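Local coordinates for vacuolar protein sorting-associated protein 54 (Mus musculus, PDB 3N1E), which probably acts within the GARP tethering complex in retrograde transport from endosomes to the trans-Golgi network, and is represented here by its C-terminal domain, at residues Thr77-Lys89 with Leu126-Ile139. Residues are numbered along the deposited sequence; the frame is centred on the assembly and turned at random.
Sequences TQMLFLRINASYK and LKGLKDLDLNMAEI
Leu132 of the winding segment 126-139 fills a hollow on helix 74-98 walled by Gln78, Phe81 and Leu82. Its two methyls fork: Leu132 CD1 lies 3.8 Å from Gln78 CG, while CD2 turns to Phe81 CB and to the end of Leu82. Leu129 crosses the Phe81 side chain at about a right angle and sets CD1 over one ring face, a CH-pi contact 3.8 Å from the centroid and displaced toward the rim. Met61 and Met64 of helix 52-68 also pack on this phenylalanine, which so lies between the loop and helix 52-68. Beside this apolar patch the extended Gln78 chain delivers NE2 to Gly128 O at 2.9 Å; the N-H...O angle is 169°, and the bond keeps to the planes of the Gln78 amide and the Gly128 carbonyl. Gly128 is the third residue of the type II turn 126-129, where its positive phi would press a CB against the preceding carbonyl O.

Farther along, Leu134 CD2 abuts Asn85 CG. Bent at chi3 (-63°), Lys89 brings NZ to Leu134 O at 2.9 Å, Asn135 O at 3.2 Å from above the carbonyl plane, and Glu138 OE1 at 2.7 Å in a salt bridge. Ile139 CG2 rests against the lysine's aliphatic stem. After helix 107-124 the C-terminal tail thus folds back along helix 74-98, running in the same direction, with polar bonds toward both ends, in this all-helical bundle domain.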
loop_
_atom_site.group_PDB
_atom_site.type_symbol
_atom_site.label_atom_id
_atom_site.label_comp_id
_atom_site.label_asym_id
_atom_site.label_seq_id
_atom_site.Cartn_x
_atom_site.Cartn_y
_atom_site.Cartn_z
ATOM N N THR A 77 9.594 4.407 -4.590
ATOM C CA THR A 77 9.122 3.374 -3.644
ATOM C C THR A 77 8.018 3.972 -2.770
ATOM O O THR A 77 7.002 3.330 -2.486
ATOM C CB THR A 77 10.260 2.883 -2.751
ATOM O OG1 THR A 77 11.199 2.157 -3.555
ATOM C CG2 THR A 77 9.751 1.958 -1.620
ATOM N N GLN A 78 8.233 5.201 -2.326
ATOM C CA GLN A 78 7.189 5.941 -1.608
ATOM C C GLN A 78 5.903 6.096 -2.450
ATOM O O GLN A 78 4.772 5.819 -1.984
ATOM C CB GLN A 78 7.757 7.309 -1.196
ATOM C CG GLN A 78 8.760 7.223 -0.064
ATOM C CD GLN A 78 9.533 8.526 0.139
ATOM O OE1 GLN A 78 9.524 9.399 -0.726
ATOM N NE2 GLN A 78 10.223 8.634 1.243
ATOM N N MET A 79 6.072 6.489 -3.714
ATOM C CA MET A 79 4.914 6.655 -4.616
ATOM C C MET A 79 4.186 5.329 -4.847
ATOM O O MET A 79 2.944 5.305 -4.907
ATOM C CB MET A 79 5.324 7.285 -5.966
ATOM C CG MET A 79 5.926 8.676 -5.914
ATOM S SD MET A 79 4.886 9.945 -5.186
ATOM C CE MET A 79 5.478 9.975 -3.493
ATOM N N LEU A 80 4.951 4.232 -4.977
ATOM C CA LEU A 80 4.371 2.913 -5.166
ATOM C C LEU A 80 3.498 2.558 -3.972
ATOM O O LEU A 80 2.360 2.104 -4.146
ATOM C CB LEU A 80 5.466 1.862 -5.344
ATOM C CG LEU A 80 5.052 0.405 -5.317
ATOM C CD1 LEU A 80 4.118 0.055 -6.472
ATOM C CD2 LEU A 80 6.297 -0.507 -5.312
ATOM N N PHE A 81 4.030 2.778 -2.776
ATOM C CA PHE A 81 3.278 2.444 -1.573
ATOM C C PHE A 81 2.064 3.314 -1.363
ATOM O O PHE A 81 1.075 2.831 -0.825
ATOM C CB PHE A 81 4.179 2.336 -0.321
ATOM C CG PHE A 81 4.763 0.970 -0.161
ATOM C CD1 PHE A 81 4.116 -0.006 0.618
ATOM C CD2 PHE A 81 5.911 0.623 -0.856
ATOM C CE1 PHE A 81 4.649 -1.310 0.729
ATOM C CE2 PHE A 81 6.443 -0.667 -0.759
ATOM C CZ PHE A 81 5.813 -1.630 0.041
ATOM N N LEU A 82 2.106 4.571 -1.820
ATOM C CA LEU A 82 0.885 5.393 -1.787
ATOM C C LEU A 82 -0.212 4.826 -2.690
ATOM O O LEU A 82 -1.370 4.837 -2.305
ATOM C CB LEU A 82 1.176 6.861 -2.126
ATOM C CG LEU A 82 1.977 7.536 -1.023
ATOM C CD1 LEU A 82 2.493 8.856 -1.598
ATOM C CD2 LEU A 82 1.135 7.812 0.268
ATOM N N ARG A 83 0.161 4.297 -3.858
ATOM C CA ARG A 83 -0.804 3.654 -4.762
ATOM C C ARG A 83 -1.352 2.346 -4.201
ATOM O O ARG A 83 -2.547 2.047 -4.326
ATOM C CB ARG A 83 -0.199 3.404 -6.165
ATOM C CG ARG A 83 0.249 4.687 -6.838
ATOM C CD ARG A 83 0.598 4.526 -8.331
ATOM N NE ARG A 83 0.340 5.835 -8.965
ATOM C CZ ARG A 83 0.646 6.171 -10.216
ATOM N NH1 ARG A 83 1.254 5.307 -11.028
ATOM N NH2 ARG A 83 0.357 7.399 -10.651
ATOM N N ILE A 84 -0.469 1.542 -3.638
ATOM C CA ILE A 84 -0.866 0.296 -2.985
ATOM C C ILE A 84 -1.835 0.642 -1.845
ATOM O O ILE A 84 -2.896 0.036 -1.720
ATOM C CB ILE A 84 0.356 -0.458 -2.382
ATOM C CG1 ILE A 84 1.337 -0.956 -3.464
ATOM C CG2 ILE A 84 -0.100 -1.610 -1.493
ATOM C CD1 ILE A 84 0.744 -1.577 -4.647
ATOM N N ASN A 85 -1.476 1.627 -1.029
ATOM C CA ASN A 85 -2.364 2.062 0.060
ATOM C C ASN A 85 -3.739 2.515 -0.433
ATOM O O ASN A 85 -4.749 2.244 0.199
ATOM C CB ASN A 85 -1.695 3.175 0.892
ATOM C CG ASN A 85 -2.515 3.611 2.074
ATOM O OD1 ASN A 85 -2.964 4.772 2.166
ATOM N ND2 ASN A 85 -2.737 2.712 2.966
ATOM N N ALA A 86 -3.772 3.212 -1.559
ATOM C CA ALA A 86 -5.043 3.680 -2.102
ATOM C C ALA A 86 -5.925 2.487 -2.479
ATOM O O ALA A 86 -7.118 2.508 -2.235
ATOM C CB ALA A 86 -4.800 4.562 -3.316
ATOM N N SER A 87 -5.322 1.458 -3.081
ATOM C CA SER A 87 -6.044 0.237 -3.410
ATOM C C SER A 87 -6.557 -0.485 -2.162
ATOM O O SER A 87 -7.702 -0.912 -2.120
ATOM C CB SER A 87 -5.136 -0.713 -4.217
ATOM O OG SER A 87 -5.763 -1.982 -4.376
ATOM N N TYR A 88 -5.692 -0.631 -1.158
ATOM C CA TYR A 88 -6.087 -1.224 0.096
ATOM C C TYR A 88 -7.320 -0.509 0.696
ATOM O O TYR A 88 -8.303 -1.157 1.078
ATOM C CB TYR A 88 -4.895 -1.198 1.061
ATOM C CG TYR A 88 -5.251 -1.522 2.485
ATOM C CD1 TYR A 88 -5.426 -0.504 3.410
ATOM C CD2 TYR A 88 -5.423 -2.839 2.895
ATOM C CE1 TYR A 88 -5.762 -0.804 4.745
ATOM C CE2 TYR A 88 -5.741 -3.143 4.212
ATOM C CZ TYR A 88 -5.915 -2.128 5.111
ATOM O OH TYR A 88 -6.226 -2.433 6.422
ATOM N N LYS A 89 -7.267 0.811 0.758
ATOM C CA LYS A 89 -8.346 1.599 1.342
ATOM C C LYS A 89 -9.631 1.416 0.547
ATOM O O LYS A 89 -10.694 1.329 1.139
ATOM C CB LYS A 89 -7.997 3.086 1.411
ATOM C CG LYS A 89 -6.932 3.371 2.470
ATOM C CD LYS A 89 -6.725 4.874 2.702
ATOM C CE LYS A 89 -6.226 5.559 1.469
ATOM N NZ LYS A 89 -6.174 7.036 1.755
ATOM N N LEU A 126 8.546 0.190 7.546
ATOM C CA LEU A 126 9.397 -0.156 6.397
ATOM C C LEU A 126 10.323 0.993 5.991
ATOM O O LEU A 126 9.916 2.157 6.012
ATOM C CB LEU A 126 8.515 -0.599 5.219
ATOM C CG LEU A 126 7.717 -1.875 5.482
ATOM C CD1 LEU A 126 6.670 -2.069 4.393
ATOM C CD2 LEU A 126 8.643 -3.114 5.617
ATOM N N LYS A 127 11.571 0.666 5.630
ATOM C CA LYS A 127 12.564 1.719 5.302
ATOM C C LYS A 127 12.052 2.666 4.244
ATOM O O LYS A 127 11.624 2.226 3.168
ATOM C CB LYS A 127 13.871 1.104 4.795
ATOM C CG LYS A 127 14.674 0.392 5.832
ATOM C CD LYS A 127 16.017 -0.011 5.206
ATOM C CE LYS A 127 16.372 -1.463 5.514
ATOM N NZ LYS A 127 17.775 -1.769 5.092
ATOM N N GLY A 128 12.128 3.960 4.545
ATOM C CA GLY A 128 11.695 5.020 3.633
ATOM C C GLY A 128 10.232 5.440 3.728
ATOM O O GLY A 128 9.833 6.429 3.099
ATOM N N LEU A 129 9.428 4.707 4.505
ATOM C CA LEU A 129 7.978 4.950 4.504
ATOM C C LEU A 129 7.416 5.641 5.754
ATOM O O LEU A 129 6.200 5.794 5.899
ATOM C CB LEU A 129 7.215 3.640 4.242
ATOM C CG LEU A 129 7.619 2.827 2.999
ATOM C CD1 LEU A 129 6.618 1.702 2.838
ATOM C CD2 LEU A 129 7.666 3.690 1.726
ATOM N N LYS A 130 8.292 6.064 6.656
ATOM C CA LYS A 130 7.830 6.523 7.964
ATOM C C LYS A 130 6.837 7.708 7.896
ATOM O O LYS A 130 5.846 7.763 8.672
ATOM C CB LYS A 130 9.035 6.845 8.844
ATOM C CG LYS A 130 8.724 7.600 10.134
ATOM C CD LYS A 130 10.018 7.795 10.942
ATOM C CE LYS A 130 11.224 8.098 10.041
ATOM N NZ LYS A 130 11.218 9.494 9.501
ATOM N N ASP A 131 7.086 8.637 6.977
ATOM C CA ASP A 131 6.269 9.844 6.906
ATOM C C ASP A 131 5.238 9.853 5.771
ATOM O O ASP A 131 4.706 10.904 5.432
ATOM C CB ASP A 131 7.144 11.101 6.854
ATOM C CG ASP A 131 8.020 11.252 8.067
ATOM O OD1 ASP A 131 7.521 11.112 9.200
ATOM O OD2 ASP A 131 9.227 11.510 7.885
ATOM N N LEU A 132 4.933 8.683 5.203
ATOM C CA LEU A 132 3.819 8.602 4.269
ATOM C C LEU A 132 2.510 9.043 4.913
ATOM O O LEU A 132 2.200 8.665 6.052
ATOM C CB LEU A 132 3.669 7.180 3.734
ATOM C CG LEU A 132 4.174 6.917 2.315
ATOM C CD1 LEU A 132 5.651 7.159 2.195
ATOM C CD2 LEU A 132 3.796 5.487 1.893
ATOM N N ASP A 133 1.779 9.868 4.183
ATOM C CA ASP A 133 0.468 10.377 4.612
ATOM C C ASP A 133 -0.578 9.400 4.064
ATOM O O ASP A 133 -0.981 9.468 2.897
ATOM C CB ASP A 133 0.256 11.759 4.000
ATOM C CG ASP A 133 -1.075 12.369 4.356
ATOM O OD1 ASP A 133 -1.892 11.723 5.069
ATOM O OD2 ASP A 133 -1.296 13.524 3.904
ATOM N N LEU A 134 -0.997 8.479 4.924
ATOM C CA LEU A 134 -1.870 7.389 4.490
ATOM C C LEU A 134 -3.345 7.736 4.458
ATOM O O LEU A 134 -4.139 7.047 3.797
ATOM C CB LEU A 134 -1.649 6.177 5.408
ATOM C CG LEU A 134 -0.207 5.647 5.442
ATOM C CD1 LEU A 134 -0.166 4.478 6.452
ATOM C CD2 LEU A 134 0.277 5.198 4.040
ATOM N N ASN A 135 -3.714 8.781 5.204
ATOM C CA ASN A 135 -5.114 9.251 5.295
ATOM C C ASN A 135 -6.076 8.102 5.507
ATOM O O ASN A 135 -6.991 7.890 4.704
ATOM C CB ASN A 135 -5.498 10.036 4.036
ATOM C CG ASN A 135 -6.889 10.707 4.122
ATOM O OD1 ASN A 135 -7.441 11.104 3.094
ATOM N ND2 ASN A 135 -7.452 10.808 5.329
ATOM N N MET A 136 -5.842 7.339 6.571
ATOM C CA MET A 136 -6.648 6.157 6.789
ATOM C C MET A 136 -8.099 6.479 7.156
ATOM O O MET A 136 -8.988 5.641 6.960
ATOM C CB MET A 136 -6.001 5.272 7.836
ATOM C CG MET A 136 -5.685 3.932 7.292
ATOM S SD MET A 136 -4.531 3.832 5.878
ATOM C CE MET A 136 -5.119 2.235 5.402
ATOM N N ALA A 137 -8.334 7.689 7.674
ATOM C CA ALA A 137 -9.705 8.135 8.024
ATOM C C ALA A 137 -10.680 8.085 6.836
ATOM O O ALA A 137 -11.892 7.983 7.033
ATOM C CB ALA A 137 -9.675 9.538 8.629
ATOM N N GLU A 138 -10.146 8.142 5.614
ATOM C CA GLU A 138 -10.916 7.981 4.376
ATOM C C GLU A 138 -11.790 6.715 4.331
ATOM O O GLU A 138 -12.827 6.692 3.680
ATOM C CB GLU A 138 -9.959 8.045 3.172
ATOM C CG GLU A 138 -10.533 7.608 1.833
ATOM C CD GLU A 138 -9.668 8.013 0.651
ATOM O OE1 GLU A 138 -8.430 8.115 0.805
ATOM O OE2 GLU A 138 -10.248 8.250 -0.438
ATOM N N ILE A 139 -11.375 5.652 5.012
ATOM C CA ILE A 139 -12.134 4.384 4.949
ATOM C C ILE A 139 -13.534 4.462 5.562
ATOM O O ILE A 139 -14.344 3.559 5.333
ATOM C CB ILE A 139 -11.378 3.206 5.606
ATOM C CG1 ILE A 139 -11.313 3.355 7.140
ATOM C CG2 ILE A 139 -9.993 3.022 4.924
ATOM C CD1 ILE A 139 -10.555 2.197 7.833
#